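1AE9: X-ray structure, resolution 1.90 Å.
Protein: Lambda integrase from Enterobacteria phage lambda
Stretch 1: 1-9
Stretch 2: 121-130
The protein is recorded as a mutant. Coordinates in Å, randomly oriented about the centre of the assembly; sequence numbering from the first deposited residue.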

# COMPACT_ATOMS: atom_id res chain seq x y z
N ARG A 1 12.40 -17.36 5.66
CA ARG A 1 11.99 -16.47 6.79
C ARG A 1 11.62 -17.34 7.99
O ARG A 1 11.13 -18.46 7.83
CB ARG A 1 10.81 -15.58 6.36
CG ARG A 1 10.41 -14.51 7.38
CD ARG A 1 9.54 -13.43 6.77
NE ARG A 1 8.26 -13.96 6.29
CZ ARG A 1 7.64 -13.55 5.18
NH1 ARG A 1 8.19 -12.61 4.43
NH2 ARG A 1 6.48 -14.08 4.84
N SER A 2 11.92 -16.83 9.18
CA SER A 2 11.65 -17.51 10.45
C SER A 2 10.16 -17.77 10.68
O SER A 2 9.30 -17.05 10.18
CB SER A 2 12.22 -16.66 11.59
OG SER A 2 12.11 -17.29 12.86
N ARG A 3 9.88 -18.84 11.41
CA ARG A 3 8.51 -19.20 11.77
C ARG A 3 8.22 -18.51 13.11
O ARG A 3 9.11 -17.89 13.71
CB ARG A 3 8.38 -20.72 11.93
CG ARG A 3 9.42 -21.34 12.86
CD ARG A 3 9.16 -22.83 13.15
NE ARG A 3 8.42 -23.03 14.40
CZ ARG A 3 7.92 -24.20 14.81
NH1 ARG A 3 8.08 -25.30 14.07
NH2 ARG A 3 7.25 -24.27 15.95
N LEU A 4 6.98 -18.59 13.56
CA LEU A 4 6.60 -17.98 14.83
C LEU A 4 5.98 -19.08 15.68
O LEU A 4 5.05 -19.74 15.25
CB LEU A 4 5.57 -16.87 14.61
CG LEU A 4 5.20 -16.03 15.84
CD1 LEU A 4 6.36 -15.11 16.19
CD2 LEU A 4 3.93 -15.23 15.55
N THR A 5 6.53 -19.31 16.88
CA THR A 5 6.00 -20.34 17.77
C THR A 5 4.88 -19.77 18.63
O THR A 5 4.68 -18.54 18.68
CB THR A 5 7.11 -20.93 18.69
OG1 THR A 5 7.54 -19.93 19.63
CG2 THR A 5 8.29 -21.39 17.88
N ALA A 6 4.17 -20.64 19.33
CA ALA A 6 3.09 -20.21 20.21
C ALA A 6 3.61 -19.32 21.34
O ALA A 6 2.98 -18.31 21.68
CB ALA A 6 2.36 -21.42 20.79
N ASP A 7 4.75 -19.68 21.93
CA ASP A 7 5.32 -18.89 23.02
C ASP A 7 5.75 -17.50 22.51
O ASP A 7 5.57 -16.49 23.20
CB ASP A 7 6.50 -19.63 23.70
CG ASP A 7 6.84 -19.07 25.09
OD1 ASP A 7 6.00 -19.16 26.01
OD2 ASP A 7 7.96 -18.56 25.28
N GLU A 8 6.28 -17.45 21.29
CA GLU A 8 6.71 -16.19 20.69
C GLU A 8 5.51 -15.30 20.40
O GLU A 8 5.59 -14.08 20.56
CB GLU A 8 7.54 -16.44 19.42
CG GLU A 8 8.92 -17.01 19.72
CD GLU A 8 9.68 -17.47 18.48
OE1 GLU A 8 9.05 -17.73 17.43
OE2 GLU A 8 10.93 -17.59 18.56
N TYR A 9 4.40 -15.91 19.99
CA TYR A 9 3.15 -15.19 19.72
C TYR A 9 2.73 -14.45 20.99
O TYR A 9 2.28 -13.29 20.93
CB TYR A 9 2.04 -16.17 19.30
CG TYR A 9 0.62 -15.64 19.40
CD1 TYR A 9 -0.02 -15.54 20.63
CD2 TYR A 9 -0.08 -15.24 18.26
CE1 TYR A 9 -1.32 -15.04 20.74
CE2 TYR A 9 -1.39 -14.74 18.35
CZ TYR A 9 -2.00 -14.64 19.60
OH TYR A 9 -3.28 -14.14 19.73
N GLY A 121 11.37 -7.68 21.79
CA GLY A 121 12.78 -7.94 21.98
C GLY A 121 13.21 -9.35 21.62
O GLY A 121 14.31 -9.76 21.96
N LEU A 122 12.35 -10.10 20.93
CA LEU A 122 12.69 -11.46 20.53
C LEU A 122 13.78 -11.45 19.47
O LEU A 122 13.90 -10.51 18.70
CB LEU A 122 11.47 -12.17 19.95
CG LEU A 122 10.31 -12.54 20.86
CD1 LEU A 122 9.17 -13.06 20.01
CD2 LEU A 122 10.73 -13.58 21.88
N SER A 123 14.58 -12.52 19.44
CA SER A 123 15.64 -12.66 18.44
C SER A 123 15.22 -13.83 17.58
O SER A 123 14.62 -14.79 18.07
CB SER A 123 16.99 -12.97 19.10
OG SER A 123 17.30 -11.98 20.07
N PHE A 124 15.52 -13.75 16.29
CA PHE A 124 15.14 -14.80 15.35
C PHE A 124 16.31 -15.23 14.48
O PHE A 124 17.25 -14.47 14.25
CB PHE A 124 14.00 -14.29 14.44
CG PHE A 124 12.75 -13.92 15.18
CD1 PHE A 124 11.83 -14.89 15.57
CD2 PHE A 124 12.50 -12.59 15.52
CE1 PHE A 124 10.68 -14.55 16.27
CE2 PHE A 124 11.35 -12.23 16.22
CZ PHE A 124 10.43 -13.22 16.60
N GLU A 125 16.26 -16.48 14.02
CA GLU A 125 17.28 -17.01 13.12
C GLU A 125 16.78 -16.68 11.72
O GLU A 125 15.77 -17.23 11.26
CB GLU A 125 17.42 -18.53 13.31
N GLY A 126 17.45 -15.75 11.05
CA GLY A 126 17.02 -15.36 9.72
C GLY A 126 16.06 -14.20 9.82
O GLY A 126 15.92 -13.60 10.89
N ASP A 127 15.39 -13.86 8.72
CA ASP A 127 14.43 -12.75 8.71
C ASP A 127 13.29 -13.01 9.69
O ASP A 127 12.68 -14.08 9.67
CB ASP A 127 13.86 -12.56 7.30
CG ASP A 127 14.89 -12.07 6.29
OD1 ASP A 127 16.07 -11.87 6.66
OD2 ASP A 127 14.52 -11.87 5.12
N PRO A 128 12.98 -12.03 10.56
CA PRO A 128 11.90 -12.15 11.55
C PRO A 128 10.55 -12.46 10.91
O PRO A 128 10.28 -12.07 9.77
CB PRO A 128 11.90 -10.77 12.21
CG PRO A 128 13.31 -10.36 12.13
CD PRO A 128 13.67 -10.74 10.72
N PRO A 129 9.68 -13.17 11.63
CA PRO A 129 8.35 -13.52 11.12
C PRO A 129 7.47 -12.27 11.00
O PRO A 129 7.60 -11.34 11.78
CB PRO A 129 7.82 -14.49 12.18
CG PRO A 129 8.46 -14.01 13.43
CD PRO A 129 9.88 -13.72 12.99
N THR A 130 6.63 -12.25 9.97
CA THR A 130 5.71 -11.14 9.74
C THR A 130 4.31 -11.57 10.17
O THR A 130 4.13 -12.69 10.66
CB THR A 130 5.69 -10.76 8.24
OG1 THR A 130 5.12 -11.83 7.48
CG2 THR A 130 7.10 -10.48 7.74
O HOH W 1 13.89 -17.96 14.98

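The contact joins the first residues of the model to a loop more than a hundred residues later in the chain, and buries 517 Å² summed over both sides. Arg 1, Ser 2 and Pro 129 carry the largest shares.

Ser 2 supplies the one direct hydrogen bond between the stretches. Its backbone N lies 2.9 Å from Asp 127 O, with an N-H...O angle of 161°, close to linear. Near this bond the backbones run close: the CA atoms of Arg 1 and Asp 127 are 4.8 Å apart, and those of Ser 2 and Pro 129 are 5.2 Å apart. The CA-to-CB bond of Ser 2 points toward the loop, and its small side chain packs closely there, with CB 3.6 Å from Glu 125 O. At chi1 -175° (t), Ser 2 OG also reaches a water at 2.8 Å, and that water accepts from Glu 125 N at 3.0 Å, so a bridge adds a second polar link. Ser 2 O pays a price: it is buried against Pro 129 CB at 3.6 Å and has no hydrogen-bond partner in the model.

Arg 1 spreads along the backbone of the loop through its aliphatic portion. With chi1 and chi2 both t, CG comes 3.3 Å from Asp 127 O and CD 3.4 Å from Pro 128 O. These are packing contacts. The guanidinium places Thr 130 OG1 over one face, 3.7 Å from NH2, an approach that is not a hydrogen bond; NE and NH2 find their partners elsewhere in the structure. A long side chain suits this place because one residue can thereby touch the loop from Asp 127 to Thr 130.

Pro 129 offers a compact apolar surface. Its CG lies 3.6 Å from Leu 4 CD1 and 3.9 Å from Arg 3 O. Leu 4 is buried; its CA-to-CB bond points sideways, but the end of the side chain comes nearer the loop, and CD1 also approaches Phe 124 CE1 at 4.4 Å.

Farther along, Glu 8 and Leu 122 extend the contact, with Glu 8 CB 3.8 Å from Leu 122 CD1. Glu 8 OE1 sits at the edge of the Phe 124 ring, near its plane and 3.8 Å from CE1. The same oxygen accepts from Thr 5 N at 3.0 Å (169°), while Glu 8 N donates to Thr 5 OG1 at 3.2 Å (155°). The bond from Thr 5 N holds the carboxylate oxygen that meets the ring, and the one to Thr 5 OG1 is the capping bond at the start of the helix.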